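Local coordinates for protein 1,4-dihydroxy-6-naphtoate synthase (Archaeoglobus fulgidus, PDB 1ZBM) that probably catalyses the conversion of cyclic dehypoxanthine futalosine into 1,4-dihydroxy-6-naphthoate, a step of menaquinone biosynthesis, at residues 23-28 / 206-211; 49-54 / 63-68; 91-96 / 164-169; 103-108 / 127-132; 107-112 / 149-154. One frame throughout, in Å; residues are numbered along the deposited sequence.

Contact 1: 23-28 / 206-211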
# COMPACT_ATOMS: atom_id res chain seq x y z
N ALA A 23 10.32 3.31 -2.22
CA ALA A 23 11.57 3.90 -2.68
C ALA A 23 12.27 2.89 -3.59
O ALA A 23 12.88 3.26 -4.60
CB ALA A 23 12.46 4.24 -1.48
N PHE A 24 12.18 1.63 -3.21
CA PHE A 24 12.77 0.51 -3.94
C PHE A 24 12.23 0.52 -5.38
O PHE A 24 12.99 0.62 -6.34
CB PHE A 24 12.40 -0.79 -3.22
CG PHE A 24 12.99 -2.03 -3.85
CD1 PHE A 24 14.33 -2.36 -3.67
CD2 PHE A 24 12.19 -2.86 -4.63
CE1 PHE A 24 14.87 -3.51 -4.25
CE2 PHE A 24 12.72 -4.02 -5.21
CZ PHE A 24 14.07 -4.34 -5.03
N MSE A 25 10.90 0.45 -5.50
CA MSE A 25 10.21 0.46 -6.78
C MSE A 25 10.55 1.71 -7.62
O MSE A 25 10.79 1.61 -8.83
CB MSE A 25 8.70 0.39 -6.53
CG MSE A 25 7.84 0.29 -7.76
SE MSE A 25 5.94 0.55 -7.31
CE MSE A 25 5.84 -0.70 -5.82
N PHE A 26 10.58 2.87 -6.97
CA PHE A 26 10.87 4.13 -7.67
C PHE A 26 12.34 4.54 -7.80
O PHE A 26 12.64 5.56 -8.41
CB PHE A 26 10.13 5.30 -7.02
CG PHE A 26 8.67 5.37 -7.35
CD1 PHE A 26 7.73 4.75 -6.54
CD2 PHE A 26 8.23 6.09 -8.46
CE1 PHE A 26 6.37 4.85 -6.83
CE2 PHE A 26 6.87 6.19 -8.76
CZ PHE A 26 5.94 5.58 -7.94
N TYR A 27 13.24 3.75 -7.23
CA TYR A 27 14.67 4.07 -7.29
C TYR A 27 15.19 4.43 -8.68
O TYR A 27 15.81 5.48 -8.85
CB TYR A 27 15.51 2.91 -6.74
CG TYR A 27 16.98 3.08 -7.02
CD1 TYR A 27 17.57 2.45 -8.12
CD2 TYR A 27 17.76 3.93 -6.24
CE1 TYR A 27 18.91 2.68 -8.44
CE2 TYR A 27 19.09 4.16 -6.55
CZ TYR A 27 19.66 3.54 -7.65
OH TYR A 27 20.98 3.78 -7.94
N ALA A 28 14.94 3.57 -9.66
CA ALA A 28 15.42 3.83 -11.01
C ALA A 28 14.91 5.16 -11.56
O ALA A 28 15.65 5.88 -12.24
CB ALA A 28 14.99 2.68 -11.94
N GLU A 206 9.61 0.07 -16.23
CA GLU A 206 11.05 -0.01 -16.30
C GLU A 206 11.67 0.17 -14.93
O GLU A 206 12.64 -0.51 -14.59
CB GLU A 206 11.59 1.05 -17.25
CG GLU A 206 13.06 0.85 -17.55
CD GLU A 206 13.59 1.87 -18.52
OE1 GLU A 206 12.96 2.06 -19.58
OE2 GLU A 206 14.65 2.47 -18.22
N SER A 207 11.13 1.09 -14.14
CA SER A 207 11.69 1.34 -12.82
C SER A 207 11.57 0.12 -11.89
O SER A 207 12.48 -0.18 -11.11
CB SER A 207 11.02 2.56 -12.18
OG SER A 207 11.79 3.03 -11.08
N ILE A 208 10.44 -0.58 -12.00
CA ILE A 208 10.15 -1.78 -11.22
C ILE A 208 11.08 -2.93 -11.63
O ILE A 208 11.71 -3.59 -10.79
CB ILE A 208 8.68 -2.22 -11.43
CG1 ILE A 208 7.73 -1.11 -10.97
CG2 ILE A 208 8.40 -3.53 -10.68
CD1 ILE A 208 6.31 -1.27 -11.47
N ALA A 209 11.16 -3.17 -12.94
CA ALA A 209 12.01 -4.23 -13.46
C ALA A 209 13.46 -3.96 -13.06
O ALA A 209 14.20 -4.89 -12.74
CB ALA A 209 11.88 -4.30 -14.99
N PHE A 210 13.86 -2.70 -13.07
CA PHE A 210 15.23 -2.34 -12.69
C PHE A 210 15.51 -2.75 -11.24
O PHE A 210 16.59 -3.24 -10.93
CB PHE A 210 15.47 -0.84 -12.84
CG PHE A 210 16.86 -0.41 -12.45
CD1 PHE A 210 17.86 -0.26 -13.42
CD2 PHE A 210 17.19 -0.20 -11.11
CE1 PHE A 210 19.16 0.08 -13.06
CE2 PHE A 210 18.49 0.14 -10.73
CZ PHE A 210 19.48 0.28 -11.71
N ALA A 211 14.53 -2.52 -10.37
CA ALA A 211 14.68 -2.85 -8.96
C ALA A 211 14.91 -4.34 -8.72
O ALA A 211 15.75 -4.73 -7.90
CB ALA A 211 13.47 -2.36 -8.17
O HOH W 1 13.76 1.09 -9.33

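Contact 2: 49-54 / 63-68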
# COMPACT_ATOMS: atom_id res chain seq x y z
N THR A 49 -2.33 10.28 3.72
CA THR A 49 -2.35 11.67 3.24
C THR A 49 -2.71 11.69 1.75
O THR A 49 -3.46 12.56 1.29
CB THR A 49 -0.97 12.35 3.43
OG1 THR A 49 -0.66 12.41 4.83
CG2 THR A 49 -0.97 13.77 2.84
N LEU A 50 -2.18 10.72 0.99
CA LEU A 50 -2.47 10.63 -0.44
C LEU A 50 -3.90 10.15 -0.70
O LEU A 50 -4.54 10.56 -1.67
CB LEU A 50 -1.46 9.70 -1.14
CG LEU A 50 0.03 10.03 -1.05
CD1 LEU A 50 0.84 9.15 -2.02
CD2 LEU A 50 0.24 11.50 -1.38
N ASN A 51 -4.41 9.26 0.15
CA ASN A 51 -5.78 8.77 -0.03
C ASN A 51 -6.74 9.93 0.13
O ASN A 51 -7.72 10.02 -0.59
CB ASN A 51 -6.12 7.69 1.00
CG ASN A 51 -5.45 6.37 0.72
OD1 ASN A 51 -5.13 6.06 -0.43
ND2 ASN A 51 -5.25 5.56 1.76
N ARG A 52 -6.46 10.82 1.08
CA ARG A 52 -7.31 11.97 1.31
C ARG A 52 -7.15 13.05 0.25
O ARG A 52 -8.13 13.54 -0.29
CB ARG A 52 -7.06 12.53 2.71
CG ARG A 52 -7.65 11.65 3.82
CD ARG A 52 -7.32 12.17 5.21
NE ARG A 52 -8.08 11.46 6.26
CZ ARG A 52 -9.37 11.69 6.54
NH1 ARG A 52 -10.04 12.61 5.86
NH2 ARG A 52 -9.98 11.00 7.49
N LYS A 53 -5.91 13.42 -0.07
CA LYS A 53 -5.67 14.44 -1.09
C LYS A 53 -6.19 14.01 -2.45
O LYS A 53 -6.42 14.84 -3.33
CB LYS A 53 -4.19 14.77 -1.19
CG LYS A 53 -3.64 15.56 -0.03
CD LYS A 53 -2.27 16.07 -0.38
CE LYS A 53 -1.85 17.21 0.53
NZ LYS A 53 -0.54 17.77 0.09
N ALA A 54 -6.37 12.71 -2.63
CA ALA A 54 -6.87 12.16 -3.89
C ALA A 54 -8.32 12.54 -4.15
O ALA A 54 -8.82 12.39 -5.26
CB ALA A 54 -6.71 10.63 -3.89
N ALA A 63 0.03 7.17 -5.52
CA ALA A 63 -0.18 5.84 -4.97
C ALA A 63 -1.48 6.02 -4.19
O ALA A 63 -1.87 7.14 -3.88
CB ALA A 63 0.95 5.47 -4.01
N ILE A 64 -2.16 4.92 -3.89
CA ILE A 64 -3.42 5.01 -3.16
C ILE A 64 -3.96 3.63 -2.82
O ILE A 64 -3.92 2.72 -3.64
CB ILE A 64 -4.49 5.75 -3.99
CG1 ILE A 64 -5.75 5.97 -3.15
CG2 ILE A 64 -4.86 4.93 -5.21
CD1 ILE A 64 -6.83 6.73 -3.86
N SER A 65 -4.48 3.49 -1.60
CA SER A 65 -5.04 2.23 -1.12
C SER A 65 -6.17 1.75 -2.01
O SER A 65 -6.93 2.56 -2.53
CB SER A 65 -5.56 2.42 0.31
OG SER A 65 -4.51 2.75 1.20
N ALA A 66 -6.30 0.44 -2.20
CA ALA A 66 -7.39 -0.06 -3.04
C ALA A 66 -8.71 0.44 -2.46
O ALA A 66 -9.60 0.88 -3.19
CB ALA A 66 -7.38 -1.59 -3.09
N HIS A 67 -8.84 0.39 -1.13
CA HIS A 67 -10.04 0.86 -0.45
C HIS A 67 -10.42 2.26 -0.95
O HIS A 67 -11.49 2.47 -1.53
CB HIS A 67 -9.78 0.90 1.06
CG HIS A 67 -10.92 1.43 1.87
ND1 HIS A 67 -10.81 1.72 3.21
CD2 HIS A 67 -12.20 1.72 1.53
CE1 HIS A 67 -11.97 2.16 3.67
NE2 HIS A 67 -12.83 2.17 2.67
N ALA A 68 -9.53 3.22 -0.72
CA ALA A 68 -9.73 4.60 -1.12
C ALA A 68 -10.13 4.73 -2.59
O ALA A 68 -11.02 5.51 -2.93
CB ALA A 68 -8.47 5.41 -0.85

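Contact 3: 91-96 / 164-169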
# COMPACT_ATOMS: atom_id res chain seq x y z
N PRO A 91 -1.42 -7.26 5.81
CA PRO A 91 -1.55 -6.57 7.10
C PRO A 91 -2.05 -7.47 8.21
O PRO A 91 -2.67 -8.51 7.97
CB PRO A 91 -2.52 -5.43 6.79
CG PRO A 91 -3.34 -5.98 5.66
CD PRO A 91 -2.28 -6.63 4.80
N VAL A 92 -1.78 -7.08 9.45
CA VAL A 92 -2.23 -7.88 10.57
C VAL A 92 -2.56 -6.99 11.75
O VAL A 92 -2.23 -5.81 11.77
CB VAL A 92 -1.13 -8.88 11.00
CG1 VAL A 92 -0.88 -9.90 9.89
CG2 VAL A 92 0.15 -8.12 11.32
N VAL A 93 -3.24 -7.57 12.73
CA VAL A 93 -3.56 -6.85 13.94
C VAL A 93 -2.75 -7.58 15.00
O VAL A 93 -2.76 -8.80 15.07
CB VAL A 93 -5.08 -6.92 14.23
CG1 VAL A 93 -5.38 -6.31 15.59
CG2 VAL A 93 -5.84 -6.17 13.14
N VAL A 94 -2.00 -6.82 15.80
CA VAL A 94 -1.15 -7.41 16.82
C VAL A 94 -1.54 -6.93 18.22
O VAL A 94 -2.15 -5.86 18.37
CB VAL A 94 0.32 -7.03 16.60
CG1 VAL A 94 0.53 -5.54 16.87
CG2 VAL A 94 1.20 -7.85 17.50
N ALA A 95 -1.18 -7.72 19.23
CA ALA A 95 -1.50 -7.39 20.63
C ALA A 95 -0.47 -7.99 21.59
O ALA A 95 0.30 -8.87 21.21
CB ALA A 95 -2.90 -7.87 20.98
N LYS A 96 -0.45 -7.53 22.83
CA LYS A 96 0.51 -8.04 23.79
C LYS A 96 0.24 -9.52 24.11
O LYS A 96 1.15 -10.25 24.51
CB LYS A 96 0.51 -7.19 25.06
CG LYS A 96 0.75 -5.71 24.78
CD LYS A 96 0.85 -4.86 26.05
CE LYS A 96 2.11 -5.19 26.83
NZ LYS A 96 2.35 -4.24 27.95
N LYS A 164 2.38 -10.46 19.30
CA LYS A 164 1.93 -11.57 18.46
C LYS A 164 0.66 -11.23 17.71
O LYS A 164 -0.18 -10.45 18.16
CB LYS A 164 1.73 -12.85 19.28
CG LYS A 164 1.25 -12.65 20.70
CD LYS A 164 2.42 -12.44 21.66
CE LYS A 164 3.33 -13.68 21.72
NZ LYS A 164 2.62 -14.90 22.23
N CYS A 165 0.53 -11.84 16.54
CA CYS A 165 -0.62 -11.64 15.68
C CYS A 165 -1.87 -12.28 16.27
O CYS A 165 -1.87 -13.46 16.65
CB CYS A 165 -0.33 -12.24 14.30
SG CYS A 165 -1.72 -12.15 13.15
N VAL A 166 -2.92 -11.48 16.37
CA VAL A 166 -4.21 -11.93 16.90
C VAL A 166 -5.21 -12.04 15.76
O VAL A 166 -6.25 -12.68 15.90
CB VAL A 166 -4.75 -10.96 17.97
CG1 VAL A 166 -3.83 -10.94 19.17
CG2 VAL A 166 -4.89 -9.56 17.38
N LEU A 167 -4.91 -11.39 14.64
CA LEU A 167 -5.76 -11.45 13.45
C LEU A 167 -4.85 -11.33 12.24
O LEU A 167 -4.19 -10.30 12.04
CB LEU A 167 -6.79 -10.31 13.44
CG LEU A 167 -7.96 -10.35 12.43
CD1 LEU A 167 -8.73 -9.02 12.46
CD2 LEU A 167 -7.45 -10.59 11.02
N ASP A 168 -4.81 -12.38 11.43
CA ASP A 168 -3.99 -12.36 10.22
C ASP A 168 -4.97 -12.06 9.08
O ASP A 168 -5.69 -12.93 8.63
CB ASP A 168 -3.31 -13.72 10.00
CG ASP A 168 -2.30 -13.70 8.88
OD1 ASP A 168 -2.67 -13.31 7.74
OD2 ASP A 168 -1.12 -14.05 9.13
N LEU A 169 -4.98 -10.80 8.64
CA LEU A 169 -5.88 -10.36 7.59
C LEU A 169 -5.81 -11.19 6.32
O LEU A 169 -6.80 -11.32 5.60
CB LEU A 169 -5.65 -8.88 7.29
CG LEU A 169 -6.08 -7.96 8.42
CD1 LEU A 169 -5.62 -6.54 8.16
CD2 LEU A 169 -7.60 -8.00 8.56
O HOH W 2 -1.85 -11.09 6.96

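Contact 4: 103-108 / 127-132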
# COMPACT_ATOMS: atom_id res chain seq x y z
N GLY A 103 -15.23 -5.58 20.40
CA GLY A 103 -15.46 -4.57 21.41
C GLY A 103 -14.18 -3.84 21.83
O GLY A 103 -14.23 -2.84 22.54
N LYS A 104 -13.04 -4.34 21.37
CA LYS A 104 -11.74 -3.76 21.72
C LYS A 104 -11.42 -2.46 20.98
O LYS A 104 -12.03 -2.13 19.96
CB LYS A 104 -10.64 -4.78 21.45
CG LYS A 104 -10.76 -6.06 22.26
CD LYS A 104 -10.65 -5.80 23.76
CE LYS A 104 -10.52 -7.10 24.54
NZ LYS A 104 -11.61 -8.05 24.22
N ARG A 105 -10.45 -1.72 21.52
CA ARG A 105 -10.02 -0.46 20.91
C ARG A 105 -8.76 -0.73 20.10
O ARG A 105 -7.71 -1.03 20.65
CB ARG A 105 -9.76 0.59 22.01
CG ARG A 105 -11.05 1.03 22.70
CD ARG A 105 -10.81 1.94 23.90
NE ARG A 105 -10.05 3.14 23.56
CZ ARG A 105 -8.73 3.26 23.68
NH1 ARG A 105 -8.02 2.23 24.13
NH2 ARG A 105 -8.13 4.39 23.34
N ILE A 106 -8.87 -0.62 18.77
CA ILE A 106 -7.73 -0.89 17.90
C ILE A 106 -7.20 0.32 17.16
O ILE A 106 -7.95 1.02 16.45
CB ILE A 106 -8.09 -1.96 16.83
CG1 ILE A 106 -8.80 -3.15 17.48
CG2 ILE A 106 -6.82 -2.43 16.13
CD1 ILE A 106 -9.32 -4.17 16.49
N ALA A 107 -5.91 0.57 17.32
CA ALA A 107 -5.26 1.69 16.64
C ALA A 107 -5.16 1.35 15.15
O ALA A 107 -4.77 0.25 14.79
CB ALA A 107 -3.85 1.92 17.22
N VAL A 108 -5.53 2.31 14.31
CA VAL A 108 -5.51 2.14 12.86
C VAL A 108 -4.74 3.29 12.21
O VAL A 108 -4.93 4.46 12.58
CB VAL A 108 -6.93 2.13 12.27
CG1 VAL A 108 -7.66 0.87 12.70
CG2 VAL A 108 -7.69 3.36 12.74
N GLU A 127 -13.70 -0.59 18.29
CA GLU A 127 -13.46 0.84 18.32
C GLU A 127 -12.16 1.21 17.63
O GLU A 127 -11.08 1.03 18.19
CB GLU A 127 -13.43 1.37 19.75
CG GLU A 127 -14.76 1.27 20.47
CD GLU A 127 -14.73 1.96 21.82
OE1 GLU A 127 -15.78 1.93 22.51
OE2 GLU A 127 -13.68 2.52 22.20
N PRO A 128 -12.25 1.73 16.40
CA PRO A 128 -11.09 2.14 15.62
C PRO A 128 -10.55 3.47 16.15
O PRO A 128 -11.28 4.45 16.23
CB PRO A 128 -11.65 2.24 14.20
CG PRO A 128 -13.06 2.69 14.44
CD PRO A 128 -13.50 1.85 15.61
N VAL A 129 -9.27 3.49 16.52
CA VAL A 129 -8.65 4.70 17.04
C VAL A 129 -7.71 5.31 16.01
O VAL A 129 -6.54 4.92 15.92
CB VAL A 129 -7.86 4.39 18.32
CG1 VAL A 129 -7.34 5.69 18.95
CG2 VAL A 129 -8.74 3.65 19.31
N GLU A 130 -8.22 6.26 15.23
CA GLU A 130 -7.45 6.95 14.21
C GLU A 130 -6.11 7.35 14.82
O GLU A 130 -6.08 7.91 15.92
CB GLU A 130 -8.20 8.21 13.75
CG GLU A 130 -7.61 8.87 12.51
CD GLU A 130 -8.09 8.22 11.22
OE1 GLU A 130 -7.66 8.67 10.12
OE2 GLU A 130 -8.91 7.27 11.30
N MSE A 131 -5.02 7.08 14.12
CA MSE A 131 -3.69 7.38 14.64
C MSE A 131 -2.61 7.17 13.57
O MSE A 131 -2.70 6.24 12.77
CB MSE A 131 -3.46 6.45 15.84
CG MSE A 131 -2.10 6.50 16.48
SE MSE A 131 -1.90 5.13 17.86
CE MSE A 131 -3.44 5.58 18.96
N PRO A 132 -1.57 8.03 13.54
CA PRO A 132 -0.49 7.89 12.56
C PRO A 132 0.22 6.54 12.72
O PRO A 132 0.38 6.06 13.83
CB PRO A 132 0.42 9.09 12.87
CG PRO A 132 0.19 9.32 14.33
CD PRO A 132 -1.30 9.13 14.48

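Contact 5: 107-112 / 149-154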
# COMPACT_ATOMS: atom_id res chain seq x y z
N ALA A 107 -5.91 0.57 17.32
CA ALA A 107 -5.26 1.69 16.64
C ALA A 107 -5.16 1.35 15.15
O ALA A 107 -4.77 0.25 14.79
CB ALA A 107 -3.85 1.92 17.22
N VAL A 108 -5.53 2.31 14.31
CA VAL A 108 -5.51 2.14 12.86
C VAL A 108 -4.74 3.29 12.21
O VAL A 108 -4.93 4.46 12.58
CB VAL A 108 -6.93 2.13 12.27
CG1 VAL A 108 -7.66 0.87 12.70
CG2 VAL A 108 -7.69 3.36 12.74
N PRO A 109 -3.89 2.98 11.23
CA PRO A 109 -3.07 3.98 10.52
C PRO A 109 -3.86 4.98 9.66
O PRO A 109 -3.42 6.10 9.46
CB PRO A 109 -2.15 3.12 9.68
CG PRO A 109 -3.05 2.00 9.29
CD PRO A 109 -3.74 1.66 10.59
N GLY A 110 -5.00 4.55 9.15
CA GLY A 110 -5.79 5.42 8.31
C GLY A 110 -7.13 4.82 7.92
O GLY A 110 -7.23 3.66 7.50
N ARG A 111 -8.16 5.64 8.06
CA ARG A 111 -9.52 5.23 7.75
C ARG A 111 -9.70 4.65 6.35
O ARG A 111 -10.43 3.70 6.16
CB ARG A 111 -10.49 6.40 7.90
CG ARG A 111 -11.91 5.98 7.64
CD ARG A 111 -12.82 7.16 7.43
NE ARG A 111 -12.94 7.96 8.65
CZ ARG A 111 -13.89 8.86 8.85
NH1 ARG A 111 -13.92 9.55 9.98
NH2 ARG A 111 -14.82 9.07 7.91
N TYR A 112 -9.03 5.25 5.37
CA TYR A 112 -9.17 4.81 3.99
C TYR A 112 -8.20 3.74 3.49
O TYR A 112 -8.18 3.45 2.30
CB TYR A 112 -9.12 6.04 3.08
CG TYR A 112 -10.29 6.99 3.28
CD1 TYR A 112 -11.59 6.61 2.92
CD2 TYR A 112 -10.11 8.24 3.86
CE1 TYR A 112 -12.68 7.46 3.14
CE2 TYR A 112 -11.19 9.10 4.08
CZ TYR A 112 -12.47 8.70 3.73
OH TYR A 112 -13.55 9.52 3.99
N LEU A 149 -3.25 -2.12 14.12
CA LEU A 149 -3.25 -2.60 12.75
C LEU A 149 -1.95 -2.12 12.10
O LEU A 149 -1.66 -0.93 12.09
CB LEU A 149 -4.46 -2.04 12.00
CG LEU A 149 -4.71 -2.52 10.57
CD1 LEU A 149 -4.89 -4.05 10.55
CD2 LEU A 149 -5.95 -1.84 10.04
N LEU A 150 -1.18 -3.05 11.56
CA LEU A 150 0.10 -2.75 10.93
C LEU A 150 0.05 -2.98 9.43
O LEU A 150 -0.10 -4.12 8.99
CB LEU A 150 1.19 -3.65 11.51
CG LEU A 150 1.22 -3.73 13.03
CD1 LEU A 150 2.16 -4.82 13.49
CD2 LEU A 150 1.64 -2.37 13.58
N ILE A 151 0.20 -1.91 8.65
CA ILE A 151 0.16 -2.04 7.21
C ILE A 151 1.53 -1.95 6.55
O ILE A 151 1.68 -2.24 5.36
CB ILE A 151 -0.76 -0.97 6.58
CG1 ILE A 151 -0.11 0.42 6.66
CG2 ILE A 151 -2.09 -0.94 7.32
CD1 ILE A 151 -0.92 1.52 6.01
N HIS A 152 2.53 -1.54 7.32
CA HIS A 152 3.88 -1.42 6.77
C HIS A 152 4.79 -2.55 7.26
O HIS A 152 4.32 -3.66 7.47
CB HIS A 152 4.47 -0.05 7.12
CG HIS A 152 3.71 1.09 6.52
ND1 HIS A 152 3.64 1.30 5.16
CD2 HIS A 152 2.95 2.05 7.09
CE1 HIS A 152 2.86 2.35 4.92
NE2 HIS A 152 2.43 2.82 6.07
N GLU A 153 6.08 -2.27 7.43
CA GLU A 153 7.01 -3.31 7.83
C GLU A 153 6.75 -3.94 9.19
O GLU A 153 7.45 -4.87 9.60
CB GLU A 153 8.47 -2.83 7.74
CG GLU A 153 8.89 -1.80 8.78
CD GLU A 153 8.41 -0.39 8.47
OE1 GLU A 153 8.69 0.51 9.28
OE2 GLU A 153 7.78 -0.19 7.40
N GLY A 154 5.75 -3.44 9.90
CA GLY A 154 5.43 -4.00 11.21
C GLY A 154 4.98 -5.44 11.06
O GLY A 154 5.29 -6.28 11.90

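Contact 1: 23-28 / 206-211
Ser207 OG sits between two backbone groups of the helix 20-30: it donates a 2.8 Å hydrogen bond to Met25 O and is also hydrogen-bonded to the backbone N of Met29. The hydroxyl approaches Met25 O in the carbonyl plane, on a lone pair. It reaches there because OG stands anti to the backbone N of its own residue (chi1 -164°), pointing across the interface, and a serine is small enough to let the helices close up around it. Ala28 adds to this closeness, its CB lying 3.3 Å from Ser207 OG and 3.6 Å from Phe210 CG. A water beside the serine accepts the N-H of Ala28. The two helices, 20-30 and 194-213, belong to the same alpha/beta lobe of a periplasmic-binding-protein-like fold, and their short segments cross at 111° with the axes only 6.8 Å apart. Larger side chains flank the small ones. Ala211 CB lies over one face of the Phe24 ring, a CH-pi contact 3.8 Å from the centroid and offset toward the rim. Beyond Ala28, Phe210 CE2 comes in at the edge of the Tyr27 ring, 3.4 Å from Tyr27 CE1, while Tyr27 OH is held by Glu217 OE2. On the other flank the selenomethionine Met25 lies alongside Ile208, pointing the same way, with Met25 CG 3.5 Å from Ile208 CG1.

Contact 2: 49-54 / 63-68
Asn51, on helix 47-53, reaches across to Ser65, where strand 61-65 passes directly into helix 66-69. This is helix-on-strand packing in one lobe of a periplasmic-binding-protein-like fold; the axes of the short segments run 92° apart at 7.4 Å. The polar part is a two-point grip by the Asn51 amide. Its ND2 donates to Ser65 OG at 3.0 Å, a nearly straight bond with the hydroxyl close to the amide plane, while its OD1 accepts from Ser65 N at 2.9 Å, although the placing of that oxygen is less sure. An asparagine suits the site because one short planar group can both give and take, here at a backbone N-H and a hydroxyl of the same residue. Glu48 OE1 is a second partner of ND2 and would help to fix which way the amide is turned. Ser65 stands at the N-cap position yet makes no capping bond with its side chain, which lies about 4 Å from that of Thr114, a predicted substrate-binding residue. Apolar contacts lie beside this grip. Ala68 CB lies 3.5 Å from Asn51 CG, Leu50 CD1 reaches Ala63 CB at 4.2 Å, and the Ile64 CD1 methyl ends 3.9 Å from Ala54 CB.

Contact 3: 91-96 / 164-169
Val93 faces two residues at once, Val166 and Leu167, the signature of a classic beta bulge in this antiparallel pair of strands, 92-95 and 164-168. Val93 O therefore takes two N-H groups, a good bond from Val166 N at 3.0 Å and a weak one from Leu167 N at 3.4 Å. On the face that carries Val93 and Ala95, Val166 crosses Val93 obliquely and also reaches Ala95. Its branches are shared out by chi1 -64°: CG2 meets Val93 CG1 at 3.7 Å, and CG1 meets Ala95 CB at 3.7 Å. A beta-branched residue thus spans the step in register with one methyl for each neighbour. A glycine in place of Val166 would probably open a gap against Val93 CG1 and Ala95 CB and leave the bulge more mobile. Leu167 lies against Val93 too, the two CB atoms 3.9 Å apart, and both side chains also touch Leu119 of helix 114-122. On the face of Val92 and Val94, Cys165 SG lies 4.0 Å from Val92 CB. At the far end the strand gives way to helix 169-174, which Asp168 caps through OD1 on the backbone N of Asp171. There Leu169 meets Pro91 at about a right angle, the Leu169 CD1 methyl pressed to 3.4 Å from Pro91 CG, tighter than usual van der Waals contact.

Contact 4: 103-108 / 127-132
Arg105 and Glu127, paired across the strands, leave the same face of the sheet; with CG anti to the carbonyl carbon in each (chi1 -69° for Arg105), the two chains come together. A bend at chi3 (58°) then folds the Arg105 chain past the extended glutamate. Glu127 OE2 consequently lies against the aliphatic part, 3.1 Å from Arg105 CG, and the salt bridge from Arg105 NE to Glu127 OE2 is long at 3.9 Å. The carboxylate is turned 85° from the guanidinium plane, and one oxygen lies near that plane at its edge instead of two oxygens pairing with two N-H groups. Arg105 NH1 is engaged elsewhere, by the backbone O of Glu144, and Val129 CG2 lies over one face of the guanidinium. The two strands, 105-108 and 127-130, are parallel neighbours, joined through helix 114-122 as a beta-alpha-beta unit. Their ladder runs from Glu127 N to Lys104 O at 2.8 Å, through Ile106 N to Glu127 O and Val129 N to Ile106 O, to Val108 N on Val129 O at 3.2 Å; a last bond, Met131 N to Val108 O, is weak. Proline suits position 128 because the N-H groups of Glu127 and Val129 serve strand 105-108 while the nitrogen between them faces the other way, on an outermost strand. On the face with Arg105, the selenium of selenomethionine Met131 rests 3.8 Å from Ala107 CB, and Ile136 of helix 136-141 touches both residues. Val108, on the other face, packs against helix 114-122, with its CG2 3.7 Å from Val129 O.

Contact 5: 107-112 / 149-154
Two parallel neighbours in a mixed sheet, strands 105-108 and 147-150, run side by side to their C-terminal ends, where Ala107 and Leu149 are bonded, next to residues predicted to form the active site. Leu149 N donates to Ala107 O at 2.9 Å, nearly along the C=O axis. Past this bond the chains part, and side chains take over from the backbone. Pro109 carries the contact. Its CD lies 3.6 Å from Leu149 O and 4.0 Å from Leu149 CB, while its CG meets the next residue but one, 3.7 Å from Ile151 CG2 and 3.9 Å from Ile151 CD1. Ile151 offers two branches to one ring atom because CG1 occupies the crowded position between its backbone N and carbonyl carbon (chi1 72°). Loops at the C-terminal ends of parallel strands line the ligand cleft in alpha/beta lobes of the periplasmic-binding-protein kind, and both segments enter such loops here. His152, the predicted proton acceptor, directly follows Ile151, whose CG1 lies over one face of the imidazole; Phe133 meets that ring edge-to-face. Ile151 also touches Ala115, a predicted substrate-binding residue. An alanine in place of Pro109 would probably open a gap against Leu149 CB and Ile151 CG2, and the side chain of Ile151 beside the histidine would be freer to turn. A proline suits the place, its compact ring turning CD to Leu149 and CG to Ile151 where the strands part. Leu149 reaches back with CD2 to Val108 CG1 at 4.2 Å, a loose touch, and its side chain also meets Ala115 on helix 114-122.

In the fold
Contacts 1 and 2 lie in one lobe, round the sheet that holds strand 61-65, and contacts 3, 4 and 5 in the other, all on a single sheet. Contacts 1, 2 and 5 are buried: a helix crossing of small and aromatic residues around a serine hydroxyl, an amide grip and a mainly apolar meeting at strand ends. Contacts 3 and 4 lie farther out, where the sheet's outermost strands, 164-168 and 127-130, are joined by backbone ladders, with charged side chains toward solvent. Contacts 4 and 5 share Ala107 and Val108 on strand 105-108, and strands 92-95 and 147-150 bring contact 3 beside contact 5. Contacts 2 and 5 touch between lobes, His67 CB packing on Tyr112 O.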